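Local coordinates for ubiquitin-activating enzyme E1-like (Saccharomyces cerevisiae, PDB 3ONH), which forms with AOS1 the E1 ligase that activates the SUMO protein SMT3, this piece being its ubiquitin-fold domain, which binds the E2 enzyme Ubc9, at residues I39-A44 with S72-S77; R48-Y53 with I66-G71; V5-I10 with A88-L93; E31-P36 with C104-V109. All blocks are in the same frame, centred on the assembly; numbering follows the deposited sequence.

Contact 1: I39-A44 with S72-S77; sequences ISLLDA and SIILFS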
# COMPACT_ATOMS: atom_id res chain seq x y z
N ILE A 39 2.47 5.81 -9.46
CA ILE A 39 2.40 4.52 -8.80
C ILE A 39 1.07 3.83 -9.08
O ILE A 39 0.13 4.44 -9.60
CB ILE A 39 2.58 4.71 -7.28
CG1 ILE A 39 3.77 3.90 -6.79
CG2 ILE A 39 1.28 4.42 -6.51
CD1 ILE A 39 5.05 4.33 -7.42
N SER A 40 1.01 2.54 -8.75
CA SER A 40 -0.23 1.78 -8.84
C SER A 40 -0.47 1.05 -7.53
O SER A 40 0.43 0.40 -7.01
CB SER A 40 -0.16 0.76 -9.98
OG SER A 40 -1.39 0.67 -10.66
N LEU A 41 -1.69 1.15 -7.00
CA LEU A 41 -2.09 0.44 -5.79
C LEU A 41 -3.32 -0.41 -6.09
O LEU A 41 -4.40 0.10 -6.37
CB LEU A 41 -2.38 1.41 -4.65
CG LEU A 41 -2.46 0.81 -3.24
CD1 LEU A 41 -2.32 1.90 -2.19
CD2 LEU A 41 -3.74 0.04 -3.02
N LEU A 42 -3.13 -1.72 -6.02
CA LEU A 42 -4.18 -2.67 -6.35
C LEU A 42 -4.50 -3.55 -5.14
O LEU A 42 -3.61 -3.91 -4.37
CB LEU A 42 -3.70 -3.55 -7.51
CG LEU A 42 -4.57 -4.71 -7.96
CD1 LEU A 42 -5.57 -4.25 -9.00
CD2 LEU A 42 -3.70 -5.81 -8.54
N ASP A 43 -5.77 -3.87 -4.94
CA ASP A 43 -6.11 -4.96 -4.03
C ASP A 43 -5.77 -6.26 -4.76
O ASP A 43 -6.44 -6.63 -5.72
CB ASP A 43 -7.60 -4.90 -3.64
CG ASP A 43 -7.96 -5.90 -2.53
OD1 ASP A 43 -7.20 -6.86 -2.33
OD2 ASP A 43 -8.99 -5.72 -1.84
N ALA A 44 -4.70 -6.93 -4.34
CA ALA A 44 -4.31 -8.17 -5.00
C ALA A 44 -5.26 -9.31 -4.63
O ALA A 44 -5.39 -10.28 -5.38
CB ALA A 44 -2.86 -8.52 -4.69
N SER A 72 -6.39 -8.50 3.76
CA SER A 72 -6.28 -7.93 2.42
C SER A 72 -4.82 -7.90 2.04
O SER A 72 -3.96 -7.69 2.88
CB SER A 72 -6.85 -6.51 2.37
OG SER A 72 -8.26 -6.52 2.42
N ILE A 73 -4.55 -8.11 0.76
CA ILE A 73 -3.21 -8.00 0.24
C ILE A 73 -3.18 -6.88 -0.79
O ILE A 73 -3.96 -6.87 -1.74
CB ILE A 73 -2.75 -9.33 -0.37
CG1 ILE A 73 -2.49 -10.34 0.75
CG2 ILE A 73 -1.51 -9.13 -1.21
CD1 ILE A 73 -1.77 -11.59 0.30
N ILE A 74 -2.28 -5.93 -0.59
CA ILE A 74 -2.15 -4.80 -1.50
C ILE A 74 -0.89 -4.95 -2.33
O ILE A 74 0.15 -5.32 -1.81
CB ILE A 74 -2.08 -3.47 -0.73
CG1 ILE A 74 -3.38 -3.26 0.04
CG2 ILE A 74 -1.84 -2.32 -1.67
CD1 ILE A 74 -4.59 -3.52 -0.78
N LEU A 75 -1.01 -4.70 -3.63
CA LEU A 75 0.15 -4.71 -4.52
C LEU A 75 0.48 -3.29 -4.95
O LEU A 75 -0.33 -2.61 -5.57
CB LEU A 75 -0.11 -5.58 -5.75
CG LEU A 75 1.03 -5.63 -6.75
CD1 LEU A 75 2.19 -6.45 -6.21
CD2 LEU A 75 0.55 -6.20 -8.06
N PHE A 76 1.69 -2.85 -4.63
CA PHE A 76 2.08 -1.46 -4.84
C PHE A 76 3.19 -1.43 -5.87
O PHE A 76 4.28 -1.95 -5.62
CB PHE A 76 2.57 -0.88 -3.52
CG PHE A 76 2.58 0.61 -3.48
CD1 PHE A 76 1.53 1.32 -2.93
CD2 PHE A 76 3.66 1.32 -3.98
CE1 PHE A 76 1.54 2.70 -2.89
CE2 PHE A 76 3.68 2.70 -3.94
CZ PHE A 76 2.62 3.39 -3.39
N SER A 77 2.92 -0.82 -7.03
CA SER A 77 3.81 -0.88 -8.17
C SER A 77 4.33 0.47 -8.67
O SER A 77 3.70 1.51 -8.47
CB SER A 77 3.13 -1.60 -9.33
OG SER A 77 2.75 -2.92 -8.98
O HOH W 1 -9.69 -7.20 0.19
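Asp43 OD2 is gripped from two directions: water 1 donates to it at 2.6 Å and bridges to Ser72 OG, while Arg48 forms a salt bridge with the same oxygen. Ser72 OG lies 2.7 Å from water 1 and is hydrogen-bonded to Gly69 N, which gives the bridging hydroxyl a second tie. The link closes one end of an antiparallel strand pair in the beta-grasp sheet of the ubiquitin-fold domain. Asp43 CG, anti to the backbone N (chi1 -172°), brings the carboxylate to the end of the pair where Ser72 and water 1 lie; OD1 accepts a weak hydrogen bond from Ser45 N. Along the strands, Ser40 with Ser77 and Leu42 with Leu75 are hydrogen-bonded pairs; Leu75 N donates to Leu42 O at 2.8 Å. Ala44 N continues the pattern beyond the strand by donating to Ile73 O at 2.7 Å, with a more bent N-H...O angle of 139°. The non-hydrogen-bonded pairs, Leu41 with Phe76 and Asp43 with Ile74, send their side chains to one face of the sheet, where helix 22-33 covers Leu41 through Val26 and Phe76 through Ile29. Leu41 divides its branches there: CD2 packs tightly on Ile74 CG2 at 3.3 Å, and CD1 sits at the edge of the Phe76 ring. Ser40 O stands 4.1 Å above one face of that ring, offset toward the rim.

Contact 2: R48-Y53 with I66-G71; sequences RLLFDY and INLGNG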
# COMPACT_ATOMS: atom_id res chain seq x y z
N ARG A 48 -8.74 -5.34 -7.55
CA ARG A 48 -9.32 -4.00 -7.72
C ARG A 48 -8.22 -2.95 -7.83
O ARG A 48 -7.39 -2.83 -6.94
CB ARG A 48 -10.24 -3.67 -6.55
CG ARG A 48 -11.51 -4.49 -6.50
CD ARG A 48 -12.36 -4.12 -5.28
NE ARG A 48 -11.60 -4.25 -4.04
CZ ARG A 48 -11.85 -3.56 -2.93
NH1 ARG A 48 -12.84 -2.68 -2.88
NH2 ARG A 48 -11.09 -3.75 -1.87
N LEU A 49 -8.22 -2.19 -8.91
CA LEU A 49 -7.31 -1.05 -9.02
C LEU A 49 -7.87 0.06 -8.16
O LEU A 49 -8.89 0.66 -8.48
CB LEU A 49 -7.16 -0.58 -10.46
CG LEU A 49 -6.15 0.55 -10.68
CD1 LEU A 49 -4.85 0.30 -9.91
CD2 LEU A 49 -5.86 0.75 -12.16
N LEU A 50 -7.21 0.32 -7.05
CA LEU A 50 -7.72 1.24 -6.06
C LEU A 50 -7.18 2.65 -6.26
O LEU A 50 -7.81 3.63 -5.86
CB LEU A 50 -7.39 0.72 -4.66
CG LEU A 50 -8.17 -0.56 -4.33
CD1 LEU A 50 -7.90 -0.99 -2.90
CD2 LEU A 50 -9.64 -0.31 -4.54
N PHE A 51 -6.03 2.75 -6.91
CA PHE A 51 -5.37 4.03 -7.07
C PHE A 51 -4.23 3.93 -8.05
O PHE A 51 -3.45 2.99 -8.01
CB PHE A 51 -4.84 4.50 -5.71
CG PHE A 51 -4.16 5.84 -5.75
CD1 PHE A 51 -4.80 6.96 -5.25
CD2 PHE A 51 -2.90 5.97 -6.29
CE1 PHE A 51 -4.18 8.20 -5.28
CE2 PHE A 51 -2.27 7.20 -6.33
CZ PHE A 51 -2.91 8.32 -5.83
N ASP A 52 -4.16 4.89 -8.97
CA ASP A 52 -2.94 5.07 -9.74
C ASP A 52 -2.79 6.53 -10.15
O ASP A 52 -3.56 7.39 -9.71
CB ASP A 52 -2.84 4.09 -10.93
CG ASP A 52 -3.76 4.45 -12.08
OD1 ASP A 52 -3.63 3.82 -13.15
OD2 ASP A 52 -4.60 5.36 -11.93
N TYR A 53 -1.80 6.82 -10.97
CA TYR A 53 -1.45 8.19 -11.31
C TYR A 53 -2.47 8.82 -12.26
O TYR A 53 -2.19 9.83 -12.90
CB TYR A 53 -0.10 8.19 -12.00
CG TYR A 53 -0.12 7.33 -13.23
CD1 TYR A 53 -0.24 7.90 -14.50
CD2 TYR A 53 -0.03 5.95 -13.14
CE1 TYR A 53 -0.26 7.11 -15.63
CE2 TYR A 53 -0.05 5.15 -14.26
CZ TYR A 53 -0.17 5.74 -15.51
OH TYR A 53 -0.19 4.94 -16.63
N ILE A 66 -12.96 1.97 1.38
CA ILE A 66 -12.75 1.34 0.08
C ILE A 66 -12.66 -0.18 0.23
O ILE A 66 -12.19 -0.88 -0.66
CB ILE A 66 -11.50 1.86 -0.62
CG1 ILE A 66 -10.26 1.50 0.18
CG2 ILE A 66 -11.59 3.36 -0.83
CD1 ILE A 66 -8.98 2.08 -0.38
N ASN A 67 -13.11 -0.67 1.38
CA ASN A 67 -13.26 -2.09 1.61
C ASN A 67 -11.97 -2.89 1.66
O ASN A 67 -11.86 -3.97 1.08
CB ASN A 67 -14.21 -2.70 0.59
CG ASN A 67 -15.30 -3.49 1.25
OD1 ASN A 67 -16.47 -3.14 1.17
ND2 ASN A 67 -14.91 -4.55 1.95
N LEU A 68 -10.98 -2.34 2.35
CA LEU A 68 -9.79 -3.10 2.69
C LEU A 68 -9.96 -3.51 4.13
O LEU A 68 -10.61 -2.81 4.90
CB LEU A 68 -8.54 -2.23 2.53
CG LEU A 68 -8.20 -1.76 1.13
CD1 LEU A 68 -7.05 -0.76 1.19
CD2 LEU A 68 -7.85 -2.93 0.23
N GLY A 69 -9.39 -4.64 4.52
CA GLY A 69 -9.49 -5.08 5.90
C GLY A 69 -8.46 -6.13 6.24
O GLY A 69 -7.52 -6.38 5.48
N ASN A 70 -8.62 -6.74 7.40
CA ASN A 70 -7.70 -7.78 7.83
C ASN A 70 -7.55 -8.86 6.78
O ASN A 70 -8.54 -9.41 6.31
CB ASN A 70 -8.18 -8.40 9.14
CG ASN A 70 -7.22 -9.43 9.66
OD1 ASN A 70 -6.10 -9.11 10.03
ND2 ASN A 70 -7.66 -10.68 9.71
N GLY A 71 -6.31 -9.13 6.37
CA GLY A 71 -6.06 -10.21 5.43
C GLY A 71 -6.03 -9.76 3.99
O GLY A 71 -5.72 -10.54 3.10
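Arg48 reaches over from its strand to the backbone of Ile66 and Asn67, tying an edge strand of the beta-grasp sheet to the long loop that precedes strand 73-78. A bend at chi3 (-55°) turns NE out of line with the extended CA-CB-CG-CD part, and the guanidinium beyond it meets two successive carbonyls. NH1 gives the main bond, to Ile66 O at 2.9 Å, with the oxygen near the guanidinium edge, 20° out of its plane. NH2 adds a weak bond to the same oxygen and another weak one to Asn67 O at 3.1 Å. Asn67 has left-handed backbone angles between those two carbonyls. Besides its salt bridge to Asp43, the guanidinium is held through NE, which donates to Asn46 OD1, so several groups fix its rotation. Leu50 carries the apolar half. Its two methyls do different work: CD2 stands 4.2 Å above the centre of the guanidinium, while CD1 meets Leu68 CD2 tip to tip at 3.7 Å. Leu50 and Phe51 both face Leu41, a classic beta bulge in which Leu50 points toward the loop. Farther on, Leu68 touches Leu93, and Ile66 touches Leu22 of helix 22-33. Ile66 holds CG1 between its backbone N and carbonyl carbon (chi1 64°), and its CD1 lies 4.1 Å from Leu50 CD1.

Contact 3: V5-I10 with A88-L93; sequences VCRGVI and AIELFL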
# COMPACT_ATOMS: atom_id res chain seq x y z
N VAL A 5 8.15 -10.67 -6.38
CA VAL A 5 7.68 -9.47 -5.72
C VAL A 5 8.21 -9.44 -4.29
O VAL A 5 8.48 -10.48 -3.69
CB VAL A 5 6.14 -9.46 -5.68
CG1 VAL A 5 5.63 -10.43 -4.63
CG2 VAL A 5 5.62 -8.07 -5.44
N CYS A 6 8.40 -8.24 -3.75
CA CYS A 6 8.76 -8.11 -2.35
C CYS A 6 7.51 -8.34 -1.51
O CYS A 6 6.39 -8.13 -1.98
CB CYS A 6 9.39 -6.76 -2.07
SG CYS A 6 10.85 -6.48 -3.06
N ARG A 7 7.70 -8.80 -0.28
CA ARG A 7 6.57 -9.09 0.58
C ARG A 7 6.81 -8.62 2.00
O ARG A 7 7.94 -8.66 2.50
CB ARG A 7 6.27 -10.59 0.56
CG ARG A 7 5.87 -11.12 -0.80
CD ARG A 7 5.79 -12.64 -0.82
NE ARG A 7 5.49 -13.15 -2.16
CZ ARG A 7 4.29 -13.07 -2.72
NH1 ARG A 7 3.29 -12.49 -2.08
NH2 ARG A 7 4.10 -13.56 -3.94
N GLY A 8 5.75 -8.15 2.64
CA GLY A 8 5.81 -7.75 4.03
C GLY A 8 4.44 -7.72 4.66
O GLY A 8 3.43 -7.82 3.96
N VAL A 9 4.40 -7.57 5.98
CA VAL A 9 3.16 -7.40 6.72
C VAL A 9 3.07 -5.99 7.28
O VAL A 9 4.00 -5.50 7.91
CB VAL A 9 3.05 -8.40 7.89
CG1 VAL A 9 1.85 -8.08 8.78
CG2 VAL A 9 2.95 -9.82 7.37
N ILE A 10 1.94 -5.33 7.03
CA ILE A 10 1.62 -4.07 7.69
C ILE A 10 0.84 -4.37 8.96
O ILE A 10 -0.20 -5.02 8.91
CB ILE A 10 0.79 -3.15 6.78
CG1 ILE A 10 1.60 -2.74 5.55
CG2 ILE A 10 0.34 -1.93 7.53
CD1 ILE A 10 0.81 -1.91 4.55
N ALA A 88 8.09 -4.23 -7.24
CA ALA A 88 6.76 -4.16 -6.64
C ALA A 88 6.76 -4.85 -5.29
O ALA A 88 7.60 -5.71 -5.03
CB ALA A 88 5.72 -4.80 -7.56
N ILE A 89 5.83 -4.47 -4.43
CA ILE A 89 5.74 -5.09 -3.12
C ILE A 89 4.30 -5.49 -2.82
O ILE A 89 3.37 -4.75 -3.12
CB ILE A 89 6.30 -4.15 -2.04
CG1 ILE A 89 6.29 -4.84 -0.68
CG2 ILE A 89 5.49 -2.86 -1.99
CD1 ILE A 89 6.92 -4.02 0.43
N GLU A 90 4.13 -6.68 -2.25
CA GLU A 90 2.83 -7.14 -1.81
C GLU A 90 2.77 -7.02 -0.31
O GLU A 90 3.53 -7.68 0.40
CB GLU A 90 2.59 -8.59 -2.20
CG GLU A 90 2.13 -8.78 -3.64
CD GLU A 90 1.37 -10.09 -3.85
OE1 GLU A 90 0.89 -10.66 -2.85
OE2 GLU A 90 1.24 -10.55 -5.00
N LEU A 91 1.88 -6.16 0.17
CA LEU A 91 1.74 -5.92 1.60
C LEU A 91 0.46 -6.53 2.16
O LEU A 91 -0.65 -6.21 1.72
CB LEU A 91 1.81 -4.42 1.90
CG LEU A 91 3.15 -3.75 1.61
CD1 LEU A 91 2.99 -2.26 1.55
CD2 LEU A 91 4.17 -4.14 2.65
N PHE A 92 0.63 -7.41 3.15
CA PHE A 92 -0.47 -8.04 3.85
C PHE A 92 -0.93 -7.13 4.98
O PHE A 92 -0.12 -6.71 5.80
CB PHE A 92 0.02 -9.38 4.42
CG PHE A 92 -1.06 -10.19 5.09
CD1 PHE A 92 -1.69 -11.22 4.40
CD2 PHE A 92 -1.44 -9.94 6.40
CE1 PHE A 92 -2.68 -11.97 5.00
CE2 PHE A 92 -2.44 -10.69 7.00
CZ PHE A 92 -3.05 -11.71 6.30
N LEU A 93 -2.22 -6.83 5.03
CA LEU A 93 -2.78 -6.00 6.09
C LEU A 93 -3.16 -6.85 7.30
O LEU A 93 -4.12 -7.61 7.27
CB LEU A 93 -4.01 -5.22 5.61
CG LEU A 93 -3.86 -4.35 4.37
CD1 LEU A 93 -5.09 -3.48 4.17
CD2 LEU A 93 -2.62 -3.49 4.50
O HOH W 2 1.24 -13.68 -5.01
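Ile10 is the apolar centre of this parallel strand pair, in which the first strand of the ubiquitin-fold domain lies beside strand 84-95 in the beta-grasp sheet. Its CG1 is anti to the carbonyl carbon (chi1 -64°), and the CD1 beyond it touches Leu91 CD1 at 3.7 Å and Leu93 CD2 at 3.8 Å. Ile10 and Leu93 run side by side in the same direction, whereas Leu91 crosses at a slant. Helix 22-33 covers this face, with Phe25 on Ile10 and Ile29 on Leu91. Gly8 pairs with Leu91, whose CD2 lies 4.0 Å from Gly8 O; a CB on Gly8 would come within 3.6 Å of Leu91 CD2. Between the backbones the bonds alternate in the parallel manner: Glu90 N donates to Cys6 O, Gly8 N to Glu90 O, and Phe92 N to Gly8 O. On the other face, Arg7 and Glu90 extend alongside each other. Arg7 NH1 meets Glu90 OE1 at 3.1 Å in a salt bridge whose hydrogen bond is weak, the guanidinium and carboxylate planes standing 73° apart. Water 2 links Arg7 NH2 to Glu90 OE2. An alanine in place of Glu90 removes CG and the carboxylate, and would probably leave the Arg7 charge without its mate and open a gap beside the Val5 methyls. Val5 CG1 sits 3.4 Å above the centre of the Arg7 guanidinium.

Contact 4: E31-P36 with C104-V109; sequences EKYSYP and CSLPDV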
# COMPACT_ATOMS: atom_id res chain seq x y z
N GLU A 31 7.07 6.81 -0.00
CA GLU A 31 8.27 7.38 0.61
C GLU A 31 9.09 6.33 1.36
O GLU A 31 10.32 6.31 1.28
CB GLU A 31 7.92 8.54 1.53
CG GLU A 31 7.11 9.65 0.84
CD GLU A 31 7.99 10.77 0.29
OE1 GLU A 31 7.44 11.70 -0.34
OE2 GLU A 31 9.23 10.72 0.49
N LYS A 32 8.41 5.45 2.08
CA LYS A 32 9.08 4.43 2.88
C LYS A 32 9.97 3.51 2.04
O LYS A 32 11.08 3.19 2.45
CB LYS A 32 8.05 3.61 3.68
CG LYS A 32 8.60 2.35 4.34
CD LYS A 32 9.34 2.64 5.63
CE LYS A 32 9.72 1.34 6.34
NZ LYS A 32 10.40 1.58 7.64
N TYR A 33 9.50 3.11 0.86
CA TYR A 33 10.25 2.16 0.03
C TYR A 33 10.85 2.78 -1.23
O TYR A 33 11.39 2.07 -2.07
CB TYR A 33 9.39 0.94 -0.33
CG TYR A 33 8.76 0.28 0.87
CD1 TYR A 33 9.51 -0.49 1.74
CD2 TYR A 33 7.40 0.43 1.13
CE1 TYR A 33 8.92 -1.08 2.84
CE2 TYR A 33 6.81 -0.17 2.22
CZ TYR A 33 7.58 -0.92 3.07
OH TYR A 33 6.99 -1.51 4.16
N SER A 34 10.74 4.10 -1.37
CA SER A 34 11.39 4.82 -2.47
C SER A 34 10.82 4.49 -3.83
O SER A 34 11.56 4.20 -4.77
CB SER A 34 12.90 4.60 -2.45
OG SER A 34 13.40 4.91 -1.16
N TYR A 35 9.50 4.52 -3.94
CA TYR A 35 8.85 4.46 -5.24
C TYR A 35 8.83 5.87 -5.82
O TYR A 35 9.07 6.83 -5.10
CB TYR A 35 7.43 3.91 -5.13
CG TYR A 35 7.38 2.42 -4.87
CD1 TYR A 35 7.42 1.52 -5.93
CD2 TYR A 35 7.27 1.93 -3.59
CE1 TYR A 35 7.37 0.16 -5.70
CE2 TYR A 35 7.22 0.57 -3.35
CZ TYR A 35 7.27 -0.31 -4.41
OH TYR A 35 7.22 -1.66 -4.18
N PRO A 36 8.56 5.99 -7.12
CA PRO A 36 8.47 7.31 -7.77
C PRO A 36 7.10 7.93 -7.54
O PRO A 36 6.32 7.42 -6.74
CB PRO A 36 8.63 6.98 -9.25
CG PRO A 36 9.05 5.54 -9.31
CD PRO A 36 8.50 4.90 -8.10
N CYS A 104 0.12 2.15 12.69
CA CYS A 104 0.21 1.72 11.31
C CYS A 104 1.67 1.48 11.02
O CYS A 104 2.38 2.36 10.56
CB CYS A 104 -0.33 2.78 10.36
SG CYS A 104 -0.14 2.32 8.61
N SER A 105 2.12 0.26 11.30
CA SER A 105 3.53 -0.06 11.22
C SER A 105 3.87 -0.75 9.90
O SER A 105 3.45 -1.88 9.67
CB SER A 105 3.92 -0.96 12.39
OG SER A 105 5.32 -1.02 12.56
N LEU A 106 4.61 -0.08 9.03
CA LEU A 106 5.04 -0.68 7.77
C LEU A 106 6.29 -1.53 7.98
O LEU A 106 7.19 -1.16 8.71
CB LEU A 106 5.31 0.38 6.70
CG LEU A 106 4.12 1.18 6.15
CD1 LEU A 106 4.46 1.78 4.80
CD2 LEU A 106 2.90 0.32 6.03
N PRO A 107 6.34 -2.68 7.30
CA PRO A 107 7.48 -3.59 7.45
C PRO A 107 8.78 -3.01 6.88
O PRO A 107 8.78 -2.36 5.82
CB PRO A 107 7.05 -4.81 6.63
CG PRO A 107 6.08 -4.27 5.64
CD PRO A 107 5.31 -3.23 6.40
N ASP A 108 9.88 -3.27 7.56
CA ASP A 108 11.19 -2.93 7.01
C ASP A 108 11.63 -4.02 6.05
O ASP A 108 12.14 -5.06 6.45
CB ASP A 108 12.21 -2.68 8.12
CG ASP A 108 12.04 -1.30 8.74
OD1 ASP A 108 12.72 -0.36 8.27
OD2 ASP A 108 11.22 -1.15 9.67
N VAL A 109 11.40 -3.76 4.76
CA VAL A 109 11.68 -4.70 3.69
C VAL A 109 12.68 -4.08 2.70
O VAL A 109 12.73 -2.86 2.54
CB VAL A 109 10.40 -5.04 2.90
CG1 VAL A 109 10.72 -5.95 1.73
CG2 VAL A 109 9.37 -5.68 3.81
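Tyr33 OH donates to Pro107 O at 2.6 Å, joining the C-terminal part of the long helix (22-33) of the ubiquitin-fold domain to the segment that follows strand 104-105. The hydroxyl comes in the carbonyl plane, on a lone pair, with a C=O...O angle of 136°. Pro107 O also lies in the plane of the tyrosine ring, at its edge, and Pro107 CG is 3.3 Å from the same OH. Beside this, Leu106 CD1 rests against Tyr33 CE2 at 4.0 Å and Val109 CB approaches CE1. A phenylalanine in place of Tyr33 would probably leave Pro107 O without its side-chain donor and the ring edge less firmly held to the loop. At the surface, the Lys32 chain bends at chi2 (80°), and its NZ meets Asp108 OD1 in a salt bridge at 3.1 Å, from above the carboxylate, 53° out of its plane. Farther out, Ile89 of strand 84-95 touches Tyr33, Leu28 and Ile29 touch Leu106, and Ser34, with positive phi, leads the backbone out of the helix. Lys32 also stands over the tyrosine ring: its CG lies 3.6 Å above the centre of the Tyr33 ring.

Overall arrangement
All four contacts reach one sheet. Contacts 1 and 2, centred about 7 Å apart, are joined through strands 39-43 and 48-52, neighbours in the sheet; Leu41 N probably bonds to Phe51 O at 2.7 Å. Contact 3 continues the sheet from contact 1, about 9 Å between centres, because strand 73-78 pairs with strand 84-95 through Ile74 O and Leu91 N. The loop of contact 2 also reaches strand 84-95, Gly71 N lying 2.8 Å from Leu93 O. Contact 4 sits about 10 Å from contact 3, centre to centre, and packs Leu106 on Ile10. Contacts 2 and 4 fall on opposite sides of the chain's centre, about 17 Å apart between centres.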